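Local coordinates for protein 4-hydroxybutyrate CoA-transferase (Porphyromonas gingivalis, PDB 3D3U) that probably transfers coenzyme A between carboxylic acids such as acetate and 4-hydroxybutyrate, at residues T26-G31 against E52-F57; F40-Y45 against D64-A69. All coordinates share one frame; numbering follows the deposited sequence.

Interaction 1 of 2, residues T26-G31 against E52-F57; sequences TKVVFG and ENITVF
Strands 27-30 and 54-57 run parallel, with Thr-26, just before the first, joining the hydrogen bonding; the axes of these short strands are 4.6 Å apart at closest and inclined by 28°. Four backbone hydrogen bonds join them. Thr-55 is held through both its N and its O, the N giving to Thr-26 O (3.1 Å) and the O receiving from Val-28 N (2.8 Å). Phe-57 repeats the pattern, with N to Val-28 O (2.9 Å) and O from Phe-30 N (3.0 Å).

Apolar contacts follow the two faces of the sheet. On one, Val-28 CG1 meets Ile-54 CG2 at 3.5 Å, while its CG2 rests against Val-56 CB. Val-56 CG2, anti to its own backbone N, sits over the centre of the Phe-30 ring, 3.9 Å from the centroid and 1° off the normal: a CH-pi contact. On the other face Val-29 CG2 approaches the edge of the Phe-57 ring through CD1 (4.2 Å), and Lys-27 CG lies alongside Thr-55 CB. Phe-110 of helix 106-110 packs on this Val-29/Phe-57 side.

These are two adjacent strands of a beta-alpha-beta unit, linked through helix 38-46, in the parallel sheet of the N-terminal Rossmann-like alpha/beta domain.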
loop_
_atom_site.group_PDB
_atom_site.type_symbol
_atom_site.label_atom_id
_atom_site.label_comp_id
_atom_site.label_asym_id
_atom_site.label_seq_id
_atom_site.Cartn_x
_atom_site.Cartn_y
_atom_site.Cartn_z
ATOM N N THR A 26 22.481 -13.165 -11.663
ATOM C CA THR A 26 22.149 -12.170 -10.583
ATOM C C THR A 26 20.665 -12.182 -10.230
ATOM O O THR A 26 19.877 -12.488 -11.082
ATOM C CB THR A 26 22.582 -10.747 -10.962
ATOM O OG1 THR A 26 22.515 -10.674 -12.366
ATOM C CG2 THR A 26 24.129 -10.525 -10.746
ATOM N N LYS A 27 20.288 -11.883 -8.986
ATOM C CA LYS A 27 18.924 -11.566 -8.628
ATOM C C LYS A 27 18.712 -10.082 -8.404
ATOM O O LYS A 27 19.540 -9.436 -7.788
ATOM C CB LYS A 27 18.661 -12.194 -7.303
ATOM C CG LYS A 27 19.051 -13.610 -7.323
ATOM C CD LYS A 27 19.627 -14.050 -6.001
ATOM C CE LYS A 27 19.085 -15.448 -5.626
ATOM N NZ LYS A 27 19.199 -16.463 -6.721
ATOM N N VAL A 28 17.572 -9.532 -8.809
ATOM C CA VAL A 28 17.408 -8.108 -8.789
ATOM C C VAL A 28 16.107 -7.874 -8.170
ATOM O O VAL A 28 15.270 -8.775 -8.238
ATOM C CB VAL A 28 17.483 -7.546 -10.248
ATOM C CG1 VAL A 28 18.039 -8.582 -11.182
ATOM C CG2 VAL A 28 16.229 -7.015 -10.763
ATOM N N VAL A 29 15.891 -6.693 -7.586
ATOM C CA VAL A 29 14.585 -6.333 -6.993
ATOM C C VAL A 29 14.176 -4.997 -7.599
ATOM O O VAL A 29 14.999 -4.083 -7.693
ATOM C CB VAL A 29 14.692 -6.209 -5.362
ATOM C CG1 VAL A 29 13.492 -5.498 -4.752
ATOM C CG2 VAL A 29 14.868 -7.567 -4.627
ATOM N N PHE A 30 12.923 -4.820 -8.016
ATOM C CA PHE A 30 12.518 -3.474 -8.565
ATOM C C PHE A 30 11.699 -2.746 -7.581
ATOM O O PHE A 30 10.898 -3.359 -6.897
ATOM C CB PHE A 30 11.615 -3.605 -9.756
ATOM C CG PHE A 30 12.296 -4.123 -11.027
ATOM C CD1 PHE A 30 11.501 -4.406 -12.187
ATOM C CD2 PHE A 30 13.689 -4.284 -11.098
ATOM C CE1 PHE A 30 12.031 -4.854 -13.341
ATOM C CE2 PHE A 30 14.249 -4.696 -12.282
ATOM C CZ PHE A 30 13.415 -5.004 -13.416
ATOM N N GLY A 31 11.852 -1.432 -7.474
ATOM C CA GLY A 31 11.067 -0.609 -6.454
ATOM C C GLY A 31 9.646 -0.688 -6.942
ATOM O O GLY A 31 9.416 -1.109 -8.127
ATOM N N GLU A 52 21.629 -13.669 -18.842
ATOM C CA GLU A 52 21.576 -15.092 -18.548
ATOM C C GLU A 52 20.638 -15.406 -17.393
ATOM O O GLU A 52 19.466 -15.416 -17.642
ATOM C CB GLU A 52 22.943 -15.648 -18.277
ATOM C CG GLU A 52 23.766 -15.895 -19.512
ATOM C CD GLU A 52 23.490 -17.275 -20.034
ATOM O OE1 GLU A 52 23.981 -18.248 -19.383
ATOM O OE2 GLU A 52 22.766 -17.383 -21.083
ATOM N N ASN A 53 21.050 -15.674 -16.161
ATOM C CA ASN A 53 19.996 -16.252 -15.279
ATOM C C ASN A 53 19.432 -15.246 -14.314
ATOM O O ASN A 53 19.675 -15.333 -13.104
ATOM C CB ASN A 53 20.416 -17.505 -14.494
ATOM C CG ASN A 53 20.803 -18.636 -15.398
ATOM O OD1 ASN A 53 20.022 -18.972 -16.281
ATOM N ND2 ASN A 53 22.041 -19.206 -15.236
ATOM N N ILE A 54 18.688 -14.282 -14.817
ATOM C CA ILE A 54 18.408 -13.207 -13.964
ATOM C C ILE A 54 17.065 -13.461 -13.296
ATOM O O ILE A 54 16.093 -13.754 -13.971
ATOM C CB ILE A 54 18.423 -11.933 -14.771
ATOM C CG1 ILE A 54 19.523 -11.997 -15.835
ATOM C CG2 ILE A 54 18.492 -10.766 -13.859
ATOM C CD1 ILE A 54 20.846 -11.747 -15.261
ATOM N N THR A 55 17.004 -13.347 -11.981
ATOM C CA THR A 55 15.751 -13.466 -11.274
ATOM C C THR A 55 15.282 -12.099 -10.898
ATOM O O THR A 55 16.071 -11.348 -10.319
ATOM C CB THR A 55 15.995 -14.168 -9.947
ATOM O OG1 THR A 55 16.496 -15.443 -10.226
ATOM C CG2 THR A 55 14.713 -14.523 -9.282
ATOM N N VAL A 56 14.013 -11.754 -11.147
ATOM C CA VAL A 56 13.559 -10.490 -10.537
ATOM C C VAL A 56 12.483 -10.626 -9.498
ATOM O O VAL A 56 11.582 -11.451 -9.627
ATOM C CB VAL A 56 13.402 -9.277 -11.527
ATOM C CG1 VAL A 56 12.868 -9.751 -12.779
ATOM C CG2 VAL A 56 12.482 -8.220 -10.949
ATOM N N PHE A 57 12.635 -9.878 -8.414
ATOM C CA PHE A 57 11.553 -9.834 -7.452
ATOM C C PHE A 57 10.877 -8.474 -7.433
ATOM O O PHE A 57 11.526 -7.403 -7.542
ATOM C CB PHE A 57 11.925 -10.325 -6.015
ATOM C CG PHE A 57 10.845 -10.012 -5.012
ATOM C CD1 PHE A 57 10.880 -8.816 -4.277
ATOM C CD2 PHE A 57 9.707 -10.840 -4.921
ATOM C CE1 PHE A 57 9.812 -8.457 -3.377
ATOM C CE2 PHE A 57 8.634 -10.491 -4.054
ATOM C CZ PHE A 57 8.692 -9.267 -3.267
#

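Interaction 2 of 2, residues F40-Y45 against D64-A69; sequences FSQAMY and DAPHLA
Pro-66 lays its ring across one turn of helix 38-46, overlapping Tyr-45 with CB and Ser-41 with CG. Its CB approaches Tyr-45 CB at 3.4 Å, the two side chains crossing at about a right angle. Chi1 of -169° sets Tyr-45 CG anti to the backbone N, 3.9 Å from Pro-66 CB. Ala-69 CB comes to the ring's edge, near its plane, 4.2 Å from Tyr-45 CE1. The contacts of Tyr-45 with the loop are apolar; outside it, Arg-48 makes a cation-pi contact with the same ring.

One turn earlier, Pro-66 CG lies 3.6 Å from the carbonyl oxygen of Ser-41. That oxygen accepts the helical bond from Tyr-45 N (2.9 Å), a bond that spans the turn on which the proline rests. Gln-42 adds a peripheral contact, its backbone N standing 3.7 Å from Pro-66 CG.

The polar part gathers at Ser-41. Its OG gives a weak hydrogen bond to Pro-66 O (3.1 Å), although the position of this hydroxyl is doubtful because it sits too near the imidazole of His-67 in the model. Asp-64 turns its carboxylate back to the helix, and OD2 reaches Ser-41 CB at 3.4 Å.

Ser-41 and Tyr-45, four residues apart, thus present one side of the helix to the loop, while Ala-43 faces helix 14-21. The arrangement is that of an alpha/beta fold in which the connecting helix of a beta-alpha-beta unit is flanked by the irregular loop that leaves the unit's second strand.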
loop_
_atom_site.group_PDB
_atom_site.type_symbol
_atom_site.label_atom_id
_atom_site.label_comp_id
_atom_site.label_asym_id
_atom_site.label_seq_id
_atom_site.Cartn_x
_atom_site.Cartn_y
_atom_site.Cartn_z
ATOM N N PHE A 40 14.392 0.792 -17.189
ATOM C CA PHE A 40 15.193 -0.326 -16.947
ATOM C C PHE A 40 14.523 -1.606 -17.391
ATOM O O PHE A 40 15.211 -2.455 -17.980
ATOM C CB PHE A 40 15.457 -0.432 -15.491
ATOM C CG PHE A 40 16.679 -1.258 -15.163
ATOM C CD1 PHE A 40 16.594 -2.620 -14.970
ATOM C CD2 PHE A 40 17.909 -0.677 -15.071
ATOM C CE1 PHE A 40 17.702 -3.378 -14.635
ATOM C CE2 PHE A 40 18.983 -1.436 -14.776
ATOM C CZ PHE A 40 18.860 -2.825 -14.527
ATOM N N SER A 41 13.221 -1.811 -17.166
ATOM C CA SER A 41 12.571 -3.036 -17.728
ATOM C C SER A 41 12.674 -3.080 -19.278
ATOM O O SER A 41 13.057 -4.095 -19.927
ATOM C CB SER A 41 11.129 -3.156 -17.243
ATOM O OG SER A 41 10.432 -4.254 -17.844
ATOM N N GLN A 42 12.405 -1.896 -19.847
ATOM C CA GLN A 42 12.480 -1.605 -21.329
ATOM C C GLN A 42 13.919 -2.003 -21.697
ATOM O O GLN A 42 14.091 -2.857 -22.559
ATOM C CB GLN A 42 12.103 -0.096 -21.638
ATOM C CG GLN A 42 11.175 0.240 -22.827
ATOM C CD GLN A 42 9.685 0.526 -22.333
ATOM O OE1 GLN A 42 9.459 1.543 -21.586
ATOM N NE2 GLN A 42 8.672 -0.367 -22.747
ATOM N N ALA A 43 14.947 -1.482 -21.002
ATOM C CA ALA A 43 16.333 -1.874 -21.413
ATOM C C ALA A 43 16.686 -3.348 -21.269
ATOM O O ALA A 43 17.500 -3.840 -21.987
ATOM C CB ALA A 43 17.455 -0.960 -20.800
ATOM N N MET A 44 16.070 -4.031 -20.319
ATOM C CA MET A 44 16.291 -5.466 -20.195
ATOM C C MET A 44 15.672 -6.192 -21.376
ATOM O O MET A 44 16.222 -7.157 -21.863
ATOM C CB MET A 44 15.682 -5.988 -18.867
ATOM C CG MET A 44 16.506 -5.638 -17.571
ATOM S SD MET A 44 15.583 -6.188 -16.133
ATOM C CE MET A 44 16.048 -7.854 -15.914
ATOM N N TYR A 45 14.509 -5.737 -21.824
ATOM C CA TYR A 45 13.981 -6.232 -23.095
ATOM C C TYR A 45 14.976 -6.106 -24.283
ATOM O O TYR A 45 15.403 -7.113 -24.877
ATOM C CB TYR A 45 12.709 -5.521 -23.508
ATOM C CG TYR A 45 12.058 -6.209 -24.635
ATOM C CD1 TYR A 45 11.204 -7.296 -24.401
ATOM C CD2 TYR A 45 12.306 -5.842 -25.949
ATOM C CE1 TYR A 45 10.562 -7.975 -25.432
ATOM C CE2 TYR A 45 11.704 -6.538 -26.996
ATOM C CZ TYR A 45 10.821 -7.623 -26.736
ATOM O OH TYR A 45 10.184 -8.345 -27.767
ATOM N N ASP A 64 5.691 -1.398 -16.731
ATOM C CA ASP A 64 6.665 -2.481 -16.756
ATOM C C ASP A 64 6.261 -3.599 -17.697
ATOM O O ASP A 64 5.915 -4.704 -17.242
ATOM C CB ASP A 64 6.514 -3.095 -15.326
ATOM C CG ASP A 64 7.627 -2.835 -14.523
ATOM O OD1 ASP A 64 7.597 -3.169 -13.293
ATOM O OD2 ASP A 64 8.580 -2.290 -15.140
ATOM N N ALA A 65 6.228 -3.403 -18.973
ATOM C CA ALA A 65 5.887 -4.673 -19.629
ATOM C C ALA A 65 7.059 -5.677 -19.553
ATOM O O ALA A 65 7.148 -6.518 -18.693
ATOM C CB ALA A 65 5.198 -4.511 -21.176
ATOM N N PRO A 66 7.999 -5.510 -20.429
ATOM C CA PRO A 66 8.988 -6.562 -20.747
ATOM C C PRO A 66 9.598 -7.413 -19.575
ATOM O O PRO A 66 10.671 -7.105 -19.108
ATOM C CB PRO A 66 10.074 -5.709 -21.352
ATOM C CG PRO A 66 9.583 -4.085 -20.894
ATOM C CD PRO A 66 8.238 -4.244 -21.141
ATOM N N HIS A 67 8.949 -8.430 -19.026
ATOM C CA HIS A 67 9.764 -9.409 -18.238
ATOM C C HIS A 67 9.055 -10.691 -18.312
ATOM O O HIS A 67 9.717 -11.818 -18.143
ATOM C CB HIS A 67 9.681 -9.305 -16.724
ATOM C CG HIS A 67 9.838 -7.942 -16.168
ATOM N ND1 HIS A 67 10.855 -7.096 -16.552
ATOM C CD2 HIS A 67 9.140 -7.319 -15.187
ATOM C CE1 HIS A 67 10.730 -5.974 -15.872
ATOM N NE2 HIS A 67 9.683 -6.077 -15.061
ATOM N N LEU A 68 7.697 -10.523 -18.332
ATOM C CA LEU A 68 6.790 -11.682 -18.526
ATOM C C LEU A 68 6.527 -11.731 -20.000
ATOM O O LEU A 68 5.672 -12.518 -20.428
ATOM C CB LEU A 68 5.483 -11.718 -17.649
ATOM C CG LEU A 68 4.747 -13.053 -17.151
ATOM C CD1 LEU A 68 5.506 -14.487 -17.257
ATOM C CD2 LEU A 68 4.053 -12.917 -15.731
ATOM N N ALA A 69 7.277 -10.941 -20.782
ATOM C CA ALA A 69 7.179 -11.115 -22.199
ATOM C C ALA A 69 7.740 -12.494 -22.270
ATOM O O ALA A 69 8.735 -12.752 -21.629
ATOM C CB ALA A 69 8.066 -10.161 -22.898
#

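In the fold
Interactions 1 and 2 lie with their centres 12 Å apart in the N-terminal alpha/beta domain, and their segments alternate along the chain: strand 27-30, helix 38-46, strand 54-57, then the loop carrying 64-69, which leads on to strand 76-79. Interaction 1 thus joins the two strands of a beta-alpha-beta unit, and interaction 2 ties that unit's helix to the loop beyond its second strand. Phe-30 connects them: its ring meets the His-67 ring with planes at about 60°, and its CZ lies 3.7 Å from Met-44 SD. Sheet, helix and loop consequently pack together around the Phe-30 ring.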